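Local coordinates for protein alanine glyoxylate transaminase (PDB 2ZC0) that probably transfers the amino group of alanine to glyoxylate, using pyridoxal 5'-phosphate as cofactor, at residues Asn100-Leu114 and Arg254-Val268. Sequence-based numbering, arbitrary orientation.
With PMP (4'-deoxy-4'-aminopyridoxal-5'-phosphate), chain F.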
loop_
_atom_site.group_PDB
_atom_site.type_symbol
_atom_site.label_atom_id
_atom_site.label_comp_id
_atom_site.label_asym_id
_atom_site.label_seq_id
_atom_site.Cartn_x
_atom_site.Cartn_y
_atom_site.Cartn_z
ATOM N N ASN A 100 -9.312 11.414 -26.417
ATOM C CA ASN A 100 -8.762 10.244 -25.736
ATOM C C ASN A 100 -7.237 10.202 -25.797
ATOM O O ASN A 100 -6.619 9.164 -25.554
ATOM C CB ASN A 100 -9.352 8.969 -26.337
ATOM C CG ASN A 100 -10.842 8.820 -26.054
ATOM O OD1 ASN A 100 -11.242 8.149 -25.111
ATOM N ND2 ASN A 100 -11.664 9.452 -26.869
ATOM N N ILE A 101 -6.634 11.338 -26.122
ATOM C CA ILE A 101 -5.186 11.418 -26.203
ATOM C C ILE A 101 -4.682 12.305 -25.076
ATOM O O ILE A 101 -5.159 13.417 -24.902
ATOM C CB ILE A 101 -4.723 11.996 -27.573
ATOM C CG1 ILE A 101 -4.998 10.980 -28.690
ATOM C CG2 ILE A 101 -3.250 12.369 -27.518
ATOM C CD1 ILE A 101 -4.558 11.454 -30.086
ATOM N N VAL A 102 -3.740 11.787 -24.297
ATOM C CA VAL A 102 -3.152 12.529 -23.187
ATOM C C VAL A 102 -1.647 12.639 -23.457
ATOM O O VAL A 102 -0.951 11.622 -23.498
ATOM C CB VAL A 102 -3.363 11.796 -21.826
ATOM C CG1 VAL A 102 -2.789 12.629 -20.686
ATOM C CG2 VAL A 102 -4.844 11.525 -21.604
ATOM N N ILE A 103 -1.181 13.875 -23.657
ATOM C CA ILE A 103 0.223 14.186 -23.923
ATOM C C ILE A 103 0.989 14.102 -22.613
ATOM O O ILE A 103 0.786 14.912 -21.699
ATOM C CB ILE A 103 0.426 15.620 -24.479
ATOM C CG1 ILE A 103 -0.440 15.832 -25.722
ATOM C CG2 ILE A 103 1.897 15.853 -24.822
ATOM C CD1 ILE A 103 -0.308 14.747 -26.744
ATOM N N THR A 104 1.892 13.131 -22.559
ATOM C CA THR A 104 2.692 12.850 -21.388
ATOM C C THR A 104 4.167 13.153 -21.632
ATOM O O THR A 104 4.568 13.503 -22.749
ATOM C CB THR A 104 2.544 11.362 -21.014
ATOM O OG1 THR A 104 2.919 10.557 -22.136
ATOM C CG2 THR A 104 1.105 11.047 -20.657
ATOM N N ILE A 105 4.965 13.022 -20.575
ATOM C CA ILE A 105 6.405 13.257 -20.639
ATOM C C ILE A 105 7.026 12.013 -21.268
ATOM O O ILE A 105 7.629 11.189 -20.578
ATOM C CB ILE A 105 6.995 13.468 -19.210
ATOM C CG1 ILE A 105 6.345 14.687 -18.550
ATOM C CG2 ILE A 105 8.499 13.666 -19.281
ATOM C CD1 ILE A 105 6.559 15.989 -19.300
ATOM N N GLY A 106 6.838 11.860 -22.576
ATOM C CA GLY A 106 7.376 10.705 -23.283
ATOM C C GLY A 106 6.590 9.426 -23.039
ATOM O O GLY A 106 5.597 9.429 -22.317
ATOM N N GLY A 107 7.023 8.331 -23.658
ATOM C CA GLY A 107 6.354 7.057 -23.459
ATOM C C GLY A 107 6.526 6.615 -22.013
ATOM O O GLY A 107 5.682 5.897 -21.478
ATOM N N THR A 108 7.615 7.064 -21.384
ATOM C CA THR A 108 7.936 6.737 -19.994
ATOM C C THR A 108 6.867 7.299 -19.061
ATOM O O THR A 108 6.305 6.579 -18.247
ATOM C CB THR A 108 9.308 7.336 -19.564
ATOM O OG1 THR A 108 10.348 6.822 -20.405
ATOM C CG2 THR A 108 9.624 6.981 -18.105
ATOM N N GLY A 109 6.599 8.593 -19.182
ATOM C CA GLY A 109 5.589 9.221 -18.346
ATOM C C GLY A 109 4.246 8.554 -18.532
ATOM O O GLY A 109 3.535 8.304 -17.566
ATOM N N ALA A 110 3.906 8.249 -19.781
ATOM C CA ALA A 110 2.640 7.587 -20.101
ATOM C C ALA A 110 2.533 6.270 -19.343
ATOM O O ALA A 110 1.502 5.964 -18.747
ATOM C CB ALA A 110 2.544 7.338 -21.605
ATOM N N LEU A 111 3.610 5.496 -19.366
ATOM C CA LEU A 111 3.636 4.200 -18.693
ATOM C C LEU A 111 3.590 4.344 -17.158
ATOM O O LEU A 111 3.024 3.499 -16.477
ATOM C CB LEU A 111 4.890 3.419 -19.116
ATOM C CG LEU A 111 4.878 2.320 -20.207
ATOM C CD1 LEU A 111 3.492 2.077 -20.763
ATOM C CD2 LEU A 111 5.857 2.706 -21.304
ATOM N N ASP A 112 4.191 5.404 -16.622
ATOM C CA ASP A 112 4.189 5.643 -15.180
ATOM C C ASP A 112 2.783 6.098 -14.752
ATOM O O ASP A 112 2.238 5.626 -13.750
ATOM C CB ASP A 112 5.244 6.707 -14.832
ATOM C CG ASP A 112 5.201 7.131 -13.370
ATOM O OD1 ASP A 112 4.609 8.195 -13.094
ATOM O OD2 ASP A 112 5.739 6.411 -12.509
ATOM N N LEU A 113 2.194 7.000 -15.528
ATOM C CA LEU A 113 0.849 7.472 -15.239
ATOM C C LEU A 113 -0.127 6.282 -15.228
ATOM O O LEU A 113 -0.943 6.153 -14.317
ATOM C CB LEU A 113 0.435 8.532 -16.277
ATOM C CG LEU A 113 0.484 9.989 -15.771
ATOM C CD1 LEU A 113 1.696 10.196 -14.908
ATOM C CD2 LEU A 113 0.463 10.976 -16.939
ATOM N N LEU A 114 -0.013 5.396 -16.218
ATOM C CA LEU A 114 -0.873 4.221 -16.286
ATOM C C LEU A 114 -0.645 3.253 -15.114
ATOM O O LEU A 114 -1.593 2.680 -14.580
ATOM C CB LEU A 114 -0.651 3.451 -17.602
ATOM C CG LEU A 114 -1.520 3.699 -18.857
ATOM C CD1 LEU A 114 -2.746 4.581 -18.533
ATOM C CD2 LEU A 114 -0.665 4.310 -19.924
ATOM N N ARG A 254 10.665 14.874 -24.889
ATOM C CA ARG A 254 9.737 14.369 -23.881
ATOM C C ARG A 254 8.288 14.577 -24.331
ATOM O O ARG A 254 7.501 15.181 -23.610
ATOM C CB ARG A 254 9.956 15.101 -22.529
ATOM C CG ARG A 254 11.402 15.132 -21.981
ATOM C CD ARG A 254 11.834 13.771 -21.446
ATOM N NE ARG A 254 11.939 12.828 -22.539
ATOM C CZ ARG A 254 11.534 11.564 -22.510
ATOM N NH1 ARG A 254 11.689 10.822 -23.604
ATOM N NH2 ARG A 254 10.990 11.038 -21.414
ATOM N N ILE A 255 7.948 14.096 -25.524
ATOM C CA ILE A 255 6.586 14.212 -26.051
ATOM C C ILE A 255 6.034 12.819 -26.342
ATOM O O ILE A 255 6.418 12.167 -27.320
ATOM C CB ILE A 255 6.514 15.057 -27.351
ATOM C CG1 ILE A 255 6.719 16.544 -27.036
ATOM C CG2 ILE A 255 5.131 14.893 -28.009
ATOM C CD1 ILE A 255 5.645 17.147 -26.126
ATOM N N GLY A 256 5.145 12.368 -25.462
ATOM C CA GLY A 256 4.540 11.062 -25.600
ATOM C C GLY A 256 3.051 11.162 -25.342
ATOM O O GLY A 256 2.523 12.258 -25.120
ATOM N N TRP A 257 2.363 10.030 -25.350
ATOM C CA TRP A 257 0.931 10.069 -25.141
ATOM C C TRP A 257 0.317 8.771 -24.646
ATOM O O TRP A 257 0.920 7.698 -24.716
ATOM C CB TRP A 257 0.222 10.508 -26.437
ATOM C CG TRP A 257 0.515 9.613 -27.624
ATOM C CD1 TRP A 257 -0.040 8.392 -27.892
ATOM C CD2 TRP A 257 1.498 9.833 -28.648
ATOM N NE1 TRP A 257 0.536 7.838 -29.013
ATOM C CE2 TRP A 257 1.484 8.700 -29.496
ATOM C CE3 TRP A 257 2.392 10.873 -28.927
ATOM C CZ2 TRP A 257 2.334 8.576 -30.605
ATOM C CZ3 TRP A 257 3.240 10.753 -30.027
ATOM C CH2 TRP A 257 3.204 9.609 -30.856
ATOM N N ILE A 258 -0.885 8.908 -24.106
ATOM C CA ILE A 258 -1.663 7.796 -23.634
ATOM C C ILE A 258 -2.929 7.834 -24.475
ATOM O O ILE A 258 -3.394 8.904 -24.873
ATOM C CB ILE A 258 -2.095 7.970 -22.164
ATOM C CG1 ILE A 258 -0.921 7.728 -21.225
ATOM C CG2 ILE A 258 -3.230 7.014 -21.836
ATOM C CD1 ILE A 258 -1.281 7.878 -19.768
ATOM N N ILE A 259 -3.472 6.663 -24.764
ATOM C CA ILE A 259 -4.726 6.576 -25.486
ATOM C C ILE A 259 -5.468 5.556 -24.653
ATOM O O ILE A 259 -5.067 4.394 -24.585
ATOM C CB ILE A 259 -4.596 6.027 -26.924
ATOM C CG1 ILE A 259 -3.815 6.988 -27.823
ATOM C CG2 ILE A 259 -5.997 5.854 -27.516
ATOM C CD1 ILE A 259 -3.657 6.440 -29.264
ATOM N N ALA A 260 -6.517 6.024 -23.988
ATOM C CA ALA A 260 -7.353 5.209 -23.128
ATOM C C ALA A 260 -8.778 5.740 -23.236
ATOM O O ALA A 260 -9.036 6.742 -23.919
ATOM C CB ALA A 260 -6.868 5.301 -21.681
ATOM N N GLU A 261 -9.699 5.085 -22.541
ATOM C CA GLU A 261 -11.097 5.475 -22.594
ATOM C C GLU A 261 -11.763 5.326 -21.258
ATOM O O GLU A 261 -11.186 4.784 -20.329
ATOM C CB GLU A 261 -11.846 4.614 -23.619
ATOM C CG GLU A 261 -11.511 4.947 -25.061
ATOM C CD GLU A 261 -11.154 3.714 -25.872
ATOM O OE1 GLU A 261 -11.999 2.793 -25.982
ATOM O OE2 GLU A 261 -10.019 3.671 -26.394
ATOM N N GLY A 262 -12.988 5.832 -21.176
ATOM C CA GLY A 262 -13.765 5.740 -19.955
ATOM C C GLY A 262 -13.119 6.214 -18.670
ATOM O O GLY A 262 -12.413 7.207 -18.636
ATOM N N GLU A 263 -13.383 5.475 -17.604
ATOM C CA GLU A 263 -12.880 5.804 -16.289
ATOM C C GLU A 263 -11.357 5.826 -16.187
ATOM O O GLU A 263 -10.798 6.608 -15.420
ATOM C CB GLU A 263 -13.485 4.842 -15.267
ATOM C CG GLU A 263 -15.028 4.914 -15.146
ATOM C CD GLU A 263 -15.778 4.340 -16.359
ATOM O OE1 GLU A 263 -15.330 3.321 -16.935
ATOM O OE2 GLU A 263 -16.832 4.904 -16.725
ATOM N N ILE A 264 -10.675 4.972 -16.944
ATOM C CA ILE A 264 -9.213 4.967 -16.913
ATOM C C ILE A 264 -8.721 6.319 -17.420
ATOM O O ILE A 264 -7.905 6.973 -16.764
ATOM C CB ILE A 264 -8.627 3.816 -17.771
ATOM C CG1 ILE A 264 -8.857 2.485 -17.058
ATOM C CG2 ILE A 264 -7.136 4.026 -18.005
ATOM C CD1 ILE A 264 -8.501 1.286 -17.892
ATOM N N LEU A 265 -9.232 6.755 -18.570
ATOM C CA LEU A 265 -8.835 8.054 -19.118
ATOM C C LEU A 265 -9.119 9.193 -18.120
ATOM O O LEU A 265 -8.293 10.097 -17.938
ATOM C CB LEU A 265 -9.588 8.325 -20.424
ATOM C CG LEU A 265 -9.501 9.746 -20.995
ATOM C CD1 LEU A 265 -8.093 10.014 -21.509
ATOM C CD2 LEU A 265 -10.527 9.884 -22.135
ATOM N N LYS A 266 -10.288 9.127 -17.481
ATOM C CA LYS A 266 -10.714 10.136 -16.507
ATOM C C LYS A 266 -9.732 10.241 -15.335
ATOM O O LYS A 266 -9.337 11.341 -14.942
ATOM C CB LYS A 266 -12.112 9.789 -15.971
ATOM C CG LYS A 266 -12.709 10.774 -14.960
ATOM C CD LYS A 266 -13.899 10.136 -14.226
ATOM C CE LYS A 266 -14.739 11.166 -13.450
ATOM N NZ LYS A 266 -15.585 12.030 -14.331
ATOM N N LYS A 267 -9.340 9.095 -14.787
ATOM C CA LYS A 267 -8.414 9.071 -13.668
ATOM C C LYS A 267 -6.983 9.399 -14.065
ATOM O O LYS A 267 -6.239 9.986 -13.290
ATOM C CB LYS A 267 -8.454 7.715 -12.960
ATOM C CG LYS A 267 -9.664 7.555 -12.063
ATOM C CD LYS A 267 -9.690 8.693 -11.024
ATOM C CE LYS A 267 -10.891 8.590 -10.116
ATOM N NZ LYS A 267 -10.477 8.720 -8.683
ATOM N N VAL A 268 -6.579 9.011 -15.264
ATOM C CA VAL A 268 -5.230 9.333 -15.682
ATOM C C VAL A 268 -5.102 10.841 -15.809
ATOM O O VAL A 268 -4.046 11.407 -15.557
ATOM C CB VAL A 268 -4.892 8.716 -17.025
ATOM C CG1 VAL A 268 -3.612 9.345 -17.564
ATOM C CG2 VAL A 268 -4.716 7.211 -16.868
HETATM N N1 PMP F . 8.956 2.302 -24.651
HETATM C C2 PMP F . 10.020 1.624 -25.137
HETATM C C2A PMP F . 9.788 0.162 -25.524
HETATM C C3 PMP F . 11.288 2.247 -25.288
HETATM O O3 PMP F . 12.358 1.518 -25.788
HETATM C C4 PMP F . 11.434 3.632 -24.901
HETATM C C4A PMP F . 12.811 4.301 -25.068
HETATM N N4A PMP F . 13.394 4.756 -23.806
HETATM C C5 PMP F . 10.187 4.354 -24.349
HETATM C C6 PMP F . 8.974 3.632 -24.246
HETATM C C5A PMP F . 10.205 5.829 -23.905
HETATM O O4P PMP F . 10.400 6.462 -24.792
HETATM P P PMP F . 10.358 8.085 -24.393
HETATM O O1P PMP F . 8.950 9.142 -25.098
HETATM O O2P PMP F . 11.977 8.803 -25.109
HETATM O O3P PMP F . 10.357 8.381 -22.602
#
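Arg254 lays CB over Ile105 CG2 at 3.8 Å, the two side chains crossing at about a right angle. Its chain bends at chi2 and chi3 (-73° and 67°), which turns the guanidinium back to the cofactor. The phosphorus of PMP sits at the guanidinium edge, in its plane, and Gly106 CA lies over one face. NH2 gives a hydrogen bond to PMP O3P (3.0 Å) and another to Asp276 O of the second subunit. The same O3P takes a bond from Thr108 OG1 at 2.7 Å and one from Thr108 N.

Gly256 pairs with Thr104 through two backbone bonds. Its CA comes 4.2 Å from Gly107 N, close to where 100-114 passes from its strand toward its helix. Thr104 OG1 bonds to Gly106 O at 2.9 Å, while Ala110 N reaches that oxygen from the opposite face of its plane.

Trp257 packs its CB alongside Ile101 CG2, on the sheet face covered by helix 78-91. Ile258 exchanges two backbone bonds with Val102. Its side chain lies on the opposite face of the sheet, with Val102 and Thr104, against helix 106-114. CG1 touches Ala110 CB at 3.5 Å, and CD1 meets Leu114 CD2 tip to tip at 3.6 Å. Leu265 CD1 then closes on Val102 CG2, and Val268 CG2 on Leu114 CD1 (3.7 Å).

This antiparallel strand pair at one end of the mixed sheet, with a glycine-rich helix start and an arginine gripping phosphate, is characteristic of the cofactor site of fold-type I aminotransferases.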